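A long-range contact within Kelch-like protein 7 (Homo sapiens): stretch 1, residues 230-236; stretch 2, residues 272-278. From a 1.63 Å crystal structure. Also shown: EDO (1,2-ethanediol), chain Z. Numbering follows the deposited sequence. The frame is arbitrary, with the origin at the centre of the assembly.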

ATOM      1  N   MET A 230     -15.313   8.246  10.955  1.00  6.27           N
ATOM      2  CA  MET A 230     -15.952   7.705   9.737  1.00  6.16           C
ATOM      3  C   MET A 230     -16.340   8.819   8.761  1.00  5.99           C
ATOM      4  O   MET A 230     -16.782   9.897   9.155  1.00  6.14           O
ATOM      5  CB  MET A 230     -17.237   6.933  10.059  1.00  9.02           C
ATOM      6  CG  MET A 230     -17.127   5.773  11.025  1.00 10.32           C
ATOM      7  SD  MET A 230     -15.947   4.506  10.537  1.00 13.98           S
ATOM      8  CE  MET A 230     -16.330   4.130   8.906  1.00  2.00           C
ATOM      9  N   VAL A 231     -16.180   8.528   7.478  1.00  6.42           N
ATOM     10  CA  VAL A 231     -16.698   9.365   6.408  1.00  3.48           C
ATOM     11  C   VAL A 231     -17.651   8.527   5.561  1.00  3.51           C
ATOM     12  O   VAL A 231     -18.102   7.462   6.003  1.00  4.25           O
ATOM     13  CB  VAL A 231     -15.549  10.038   5.591  1.00  4.05           C
ATOM     14  CG1 VAL A 231     -14.767  10.984   6.491  1.00  6.46           C
ATOM     15  CG2 VAL A 231     -14.650   9.013   4.956  1.00  5.26           C
ATOM     16  N   SER A 232     -18.031   9.025   4.384  1.00  3.70           N
ATOM     17  CA  SER A 232     -18.994   8.315   3.549  1.00  2.78           C
ATOM     18  C   SER A 232     -18.392   7.025   3.032  1.00  2.00           C
ATOM     19  O   SER A 232     -17.195   6.976   2.694  1.00  4.28           O
ATOM     20  CB  SER A 232     -19.426   9.171   2.347  1.00  4.84           C
ATOM     21  OG  SER A 232     -20.294  10.236   2.753  1.00  8.95           O
ATOM     22  N   PRO A 233     -19.226   5.973   2.924  1.00  2.70           N
ATOM     23  CA  PRO A 233     -18.716   4.698   2.444  1.00  2.86           C
ATOM     24  C   PRO A 233     -18.594   4.618   0.954  1.00  3.55           C
ATOM     25  O   PRO A 233     -19.275   5.374   0.215  1.00  4.94           O
ATOM     26  CB  PRO A 233     -19.765   3.698   2.933  1.00  7.03           C
ATOM     27  CG  PRO A 233     -21.046   4.494   2.958  1.00  8.52           C
ATOM     28  CD  PRO A 233     -20.634   5.874   3.364  1.00  5.29           C
ATOM     29  N   MET A 234     -17.739   3.698   0.489  1.00  5.13           N
ATOM     30  CA  MET A 234     -17.624   3.394  -0.920  1.00  6.24           C
ATOM     31  C   MET A 234     -18.919   2.808  -1.430  1.00  3.20           C
ATOM     32  O   MET A 234     -19.621   2.125  -0.690  1.00  4.75           O
ATOM     33  CB  MET A 234     -16.521   2.353  -1.177  1.00  8.35           C
ATOM     34  CG  MET A 234     -15.118   2.819  -0.960  1.00  7.95           C
ATOM     35  SD  MET A 234     -13.962   1.475  -1.400  1.00 10.43           S
ATOM     36  CE  MET A 234     -14.161   0.547   0.069  1.00  7.79           C
ATOM     37  N   PRO A 235     -19.212   3.014  -2.735  1.00  5.70           N
ATOM     38  CA  PRO A 235     -20.396   2.365  -3.356  1.00  6.54           C
ATOM     39  C   PRO A 235     -20.259   0.846  -3.624  1.00  5.83           C
ATOM     40  O   PRO A 235     -21.195   0.220  -4.155  1.00  9.62           O
ATOM     41  CB  PRO A 235     -20.575   3.139  -4.661  1.00 11.80           C
ATOM     42  CG  PRO A 235     -19.301   3.747  -4.947  1.00  9.76           C
ATOM     43  CD  PRO A 235     -18.566   3.959  -3.644  1.00  9.14           C
ATOM     44  N   TRP A 236     -19.131   0.256  -3.213  1.00  6.09           N
ATOM     45  CA  TRP A 236     -18.780  -1.117  -3.519  1.00  4.64           C
ATOM     46  C   TRP A 236     -18.284  -1.742  -2.228  1.00  4.58           C
ATOM     47  O   TRP A 236     -17.476  -1.128  -1.508  1.00  6.75           O
ATOM     48  CB  TRP A 236     -17.653  -1.109  -4.541  1.00  7.13           C
ATOM     49  CG  TRP A 236     -17.076  -2.459  -4.926  1.00  4.15           C
ATOM     50  CD1 TRP A 236     -17.583  -3.353  -5.861  1.00  5.54           C
ATOM     51  CD2 TRP A 236     -15.852  -3.014  -4.475  1.00  5.38           C
ATOM     52  NE1 TRP A 236     -16.754  -4.429  -5.970  1.00  5.89           N
ATOM     53  CE2 TRP A 236     -15.690  -4.262  -5.126  1.00  4.21           C
ATOM     54  CE3 TRP A 236     -14.877  -2.605  -3.546  1.00  6.67           C
ATOM     55  CZ2 TRP A 236     -14.588  -5.074  -4.903  1.00  6.30           C
ATOM     56  CZ3 TRP A 236     -13.783  -3.434  -3.327  1.00  2.30           C
ATOM     57  CH2 TRP A 236     -13.658  -4.650  -4.003  1.00  5.12           C
ATOM     58  N   THR A 272     -15.360  17.246  -0.381  1.00  4.55           N
ATOM     59  CA  THR A 272     -16.838  17.219  -0.366  1.00  5.78           C
ATOM     60  C   THR A 272     -17.428  15.946   0.294  1.00  5.98           C
ATOM     61  O   THR A 272     -18.668  15.854   0.512  1.00  6.67           O
ATOM     62  CB  THR A 272     -17.387  17.344  -1.785  1.00  4.70           C
ATOM     63  OG1 THR A 272     -17.011  16.194  -2.534  1.00  6.96           O
ATOM     64  CG2 THR A 272     -16.843  18.634  -2.458  1.00  9.51           C
ATOM     65  N   ASP A 273     -16.563  14.974   0.590  1.00  6.06           N
ATOM     66  CA  ASP A 273     -16.980  13.678   1.145  1.00  2.00           C
ATOM     67  C   ASP A 273     -17.998  12.952   0.232  1.00  3.79           C
ATOM     68  O   ASP A 273     -19.019  12.404   0.700  1.00  6.03           O
ATOM     69  CB  ASP A 273     -17.522  13.864   2.573  1.00  6.79           C
ATOM     70  CG  ASP A 273     -17.926  12.558   3.226  1.00  5.38           C
ATOM     71  OD1 ASP A 273     -17.217  11.548   3.048  1.00  5.12           O
ATOM     72  OD2 ASP A 273     -18.953  12.537   3.929  1.00  9.92           O
ATOM     73  N   LYS A 274     -17.673  12.902  -1.065  1.00  4.97           N
ATOM     74  CA  LYS A 274     -18.520  12.279  -2.072  1.00  5.94           C
ATOM     75  C   LYS A 274     -17.750  11.236  -2.829  1.00  3.47           C
ATOM     76  O   LYS A 274     -16.659  11.517  -3.349  1.00  3.68           O
ATOM     77  CB  LYS A 274     -19.074  13.315  -3.053  1.00  8.95           C
ATOM     78  CG  LYS A 274     -20.023  14.313  -2.421  1.00 14.56           C
ATOM     79  CD  LYS A 274     -20.622  15.278  -3.454  1.00 27.94           C
ATOM     80  N   TRP A 275     -18.344  10.031  -2.900  1.00  4.57           N
ATOM     81  CA  TRP A 275     -17.874   8.967  -3.775  1.00  2.96           C
ATOM     82  C   TRP A 275     -18.680   8.909  -5.054  1.00  5.37           C
ATOM     83  O   TRP A 275     -19.914   9.110  -5.037  1.00  6.60           O
ATOM     84  CB  TRP A 275     -18.033   7.619  -3.111  1.00  5.35           C
ATOM     85  CG  TRP A 275     -17.081   7.319  -2.047  1.00  2.26           C
ATOM     86  CD1 TRP A 275     -17.271   7.466  -0.711  1.00  5.32           C
ATOM     87  CD2 TRP A 275     -15.805   6.740  -2.210  1.00  2.00           C
ATOM     88  NE1 TRP A 275     -16.173   7.030  -0.023  1.00  5.10           N
ATOM     89  CE2 TRP A 275     -15.243   6.591  -0.919  1.00  5.20           C
ATOM     90  CE3 TRP A 275     -15.062   6.335  -3.320  1.00  2.05           C
ATOM     91  CZ2 TRP A 275     -13.979   6.063  -0.714  1.00  4.84           C
ATOM     92  CZ3 TRP A 275     -13.835   5.809  -3.127  1.00  2.80           C
ATOM     93  CH2 TRP A 275     -13.283   5.666  -1.828  1.00  5.83           C
ATOM     94  N   VAL A 276     -17.999   8.585  -6.148  1.00  4.88           N
ATOM     95  CA  VAL A 276     -18.679   8.157  -7.389  1.00  7.29           C
ATOM     96  C   VAL A 276     -17.987   6.903  -7.936  1.00  7.45           C
ATOM     97  O   VAL A 276     -16.782   6.717  -7.729  1.00  8.64           O
ATOM     98  CB  VAL A 276     -18.697   9.278  -8.474  1.00 10.79           C
ATOM     99  CG1 VAL A 276     -19.388  10.555  -7.950  1.00 15.65           C
ATOM    100  CG2 VAL A 276     -17.285   9.597  -8.995  1.00 13.99           C
ATOM    101  N   ALA A 277     -18.758   6.038  -8.594  1.00  6.09           N
ATOM    102  CA  ALA A 277     -18.203   4.992  -9.423  1.00  6.04           C
ATOM    103  C   ALA A 277     -18.199   5.550 -10.857  1.00  8.91           C
ATOM    104  O   ALA A 277     -19.236   6.059 -11.338  1.00 13.36           O
ATOM    105  CB  ALA A 277     -19.031   3.698  -9.329  1.00  9.12           C
ATOM    106  N   ASN A 278     -17.048   5.498 -11.522  1.00  6.43           N
ATOM    107  CA  ASN A 278     -16.912   6.080 -12.845  1.00  5.14           C
ATOM    108  C   ASN A 278     -17.250   5.052 -13.903  1.00  7.70           C
ATOM    109  O   ASN A 278     -16.431   4.180 -14.212  1.00  8.30           O
ATOM    110  CB  ASN A 278     -15.496   6.634 -13.049  1.00  5.17           C
ATOM    111  CG  ASN A 278     -15.353   7.426 -14.335  1.00  9.22           C
ATOM    112  OD1 ASN A 278     -16.033   7.148 -15.339  1.00  8.69           O
ATOM    113  ND2 ASN A 278     -14.466   8.407 -14.325  1.00 11.80           N
TER
HETATM  114  C1  EDO Z 974     -22.220   5.215  -7.371  1.00 43.09           C
HETATM  115  O1  EDO Z 974     -22.462   3.805  -7.485  1.00 50.87           O
HETATM  116  C2  EDO Z 974     -22.413   5.858  -8.736  1.00 48.34           C
HETATM  117  O2  EDO Z 974     -21.461   6.904  -8.901  1.00 28.81           O

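The two stretches run nearly parallel, their end-to-end directions 13° apart, yet no backbone-to-backbone hydrogen bond joins them. Stretch 1 has no regular strand through the contact, and the CA atoms of Ser-232 and Asp-273 lie 6.2 Å apart and those of Met-234 and Trp-275 6.3 Å apart. The cross-stretch bonds to the backbone of stretch 1 come from side chains of stretch 2: Asp-273 accepts from Ser-232 N, and Trp-275 donates to Ser-232 O. The strand alternates: Trp-275 and Ala-277 point toward stretch 1, Lys-274 and Val-276 away.

Asp-273 and Ser-232 form the polar end. The Ser-232 amide, N, donates to Asp-273 OD1 at 3.0 Å with a nearly straight 165° angle, and OD1 takes a further hydrogen bond elsewhere in the structure. The second carboxylate oxygen, OD2, lies 2.9 Å from Ser-232 OG, while Asp-273 O lies 3.2 Å from the same OG. Both are plausible acceptors for the single hydroxyl proton, and the geometry does not choose between them.

Trp-275 serves the carbonyl of Ser-232, in the peptide group that follows. Its NE1 donates to Ser-232 O at 2.9 Å and 141°, a bond at the ring edge that satisfies the indole's one polar hydrogen. The same indole presents a face to Met-234, whose CG sits 3.6 Å from the centroid of the six-membered ring, 19° off the normal, in a CH-pi contact. Met-234 SD is farther out and oblique, 4.8 Å from that centroid.

Beyond, packing is apolar: Pro-235 CD meets Trp-275 CB at 3.7 Å, and Pro-235 CG approaches Ala-277 CB at 4.4 Å. The Ala-277 amide finds no acceptor in stretch 1; its N donates to O2 of an ethanediol, probably from the crystallisation liquor, at 2.9 Å.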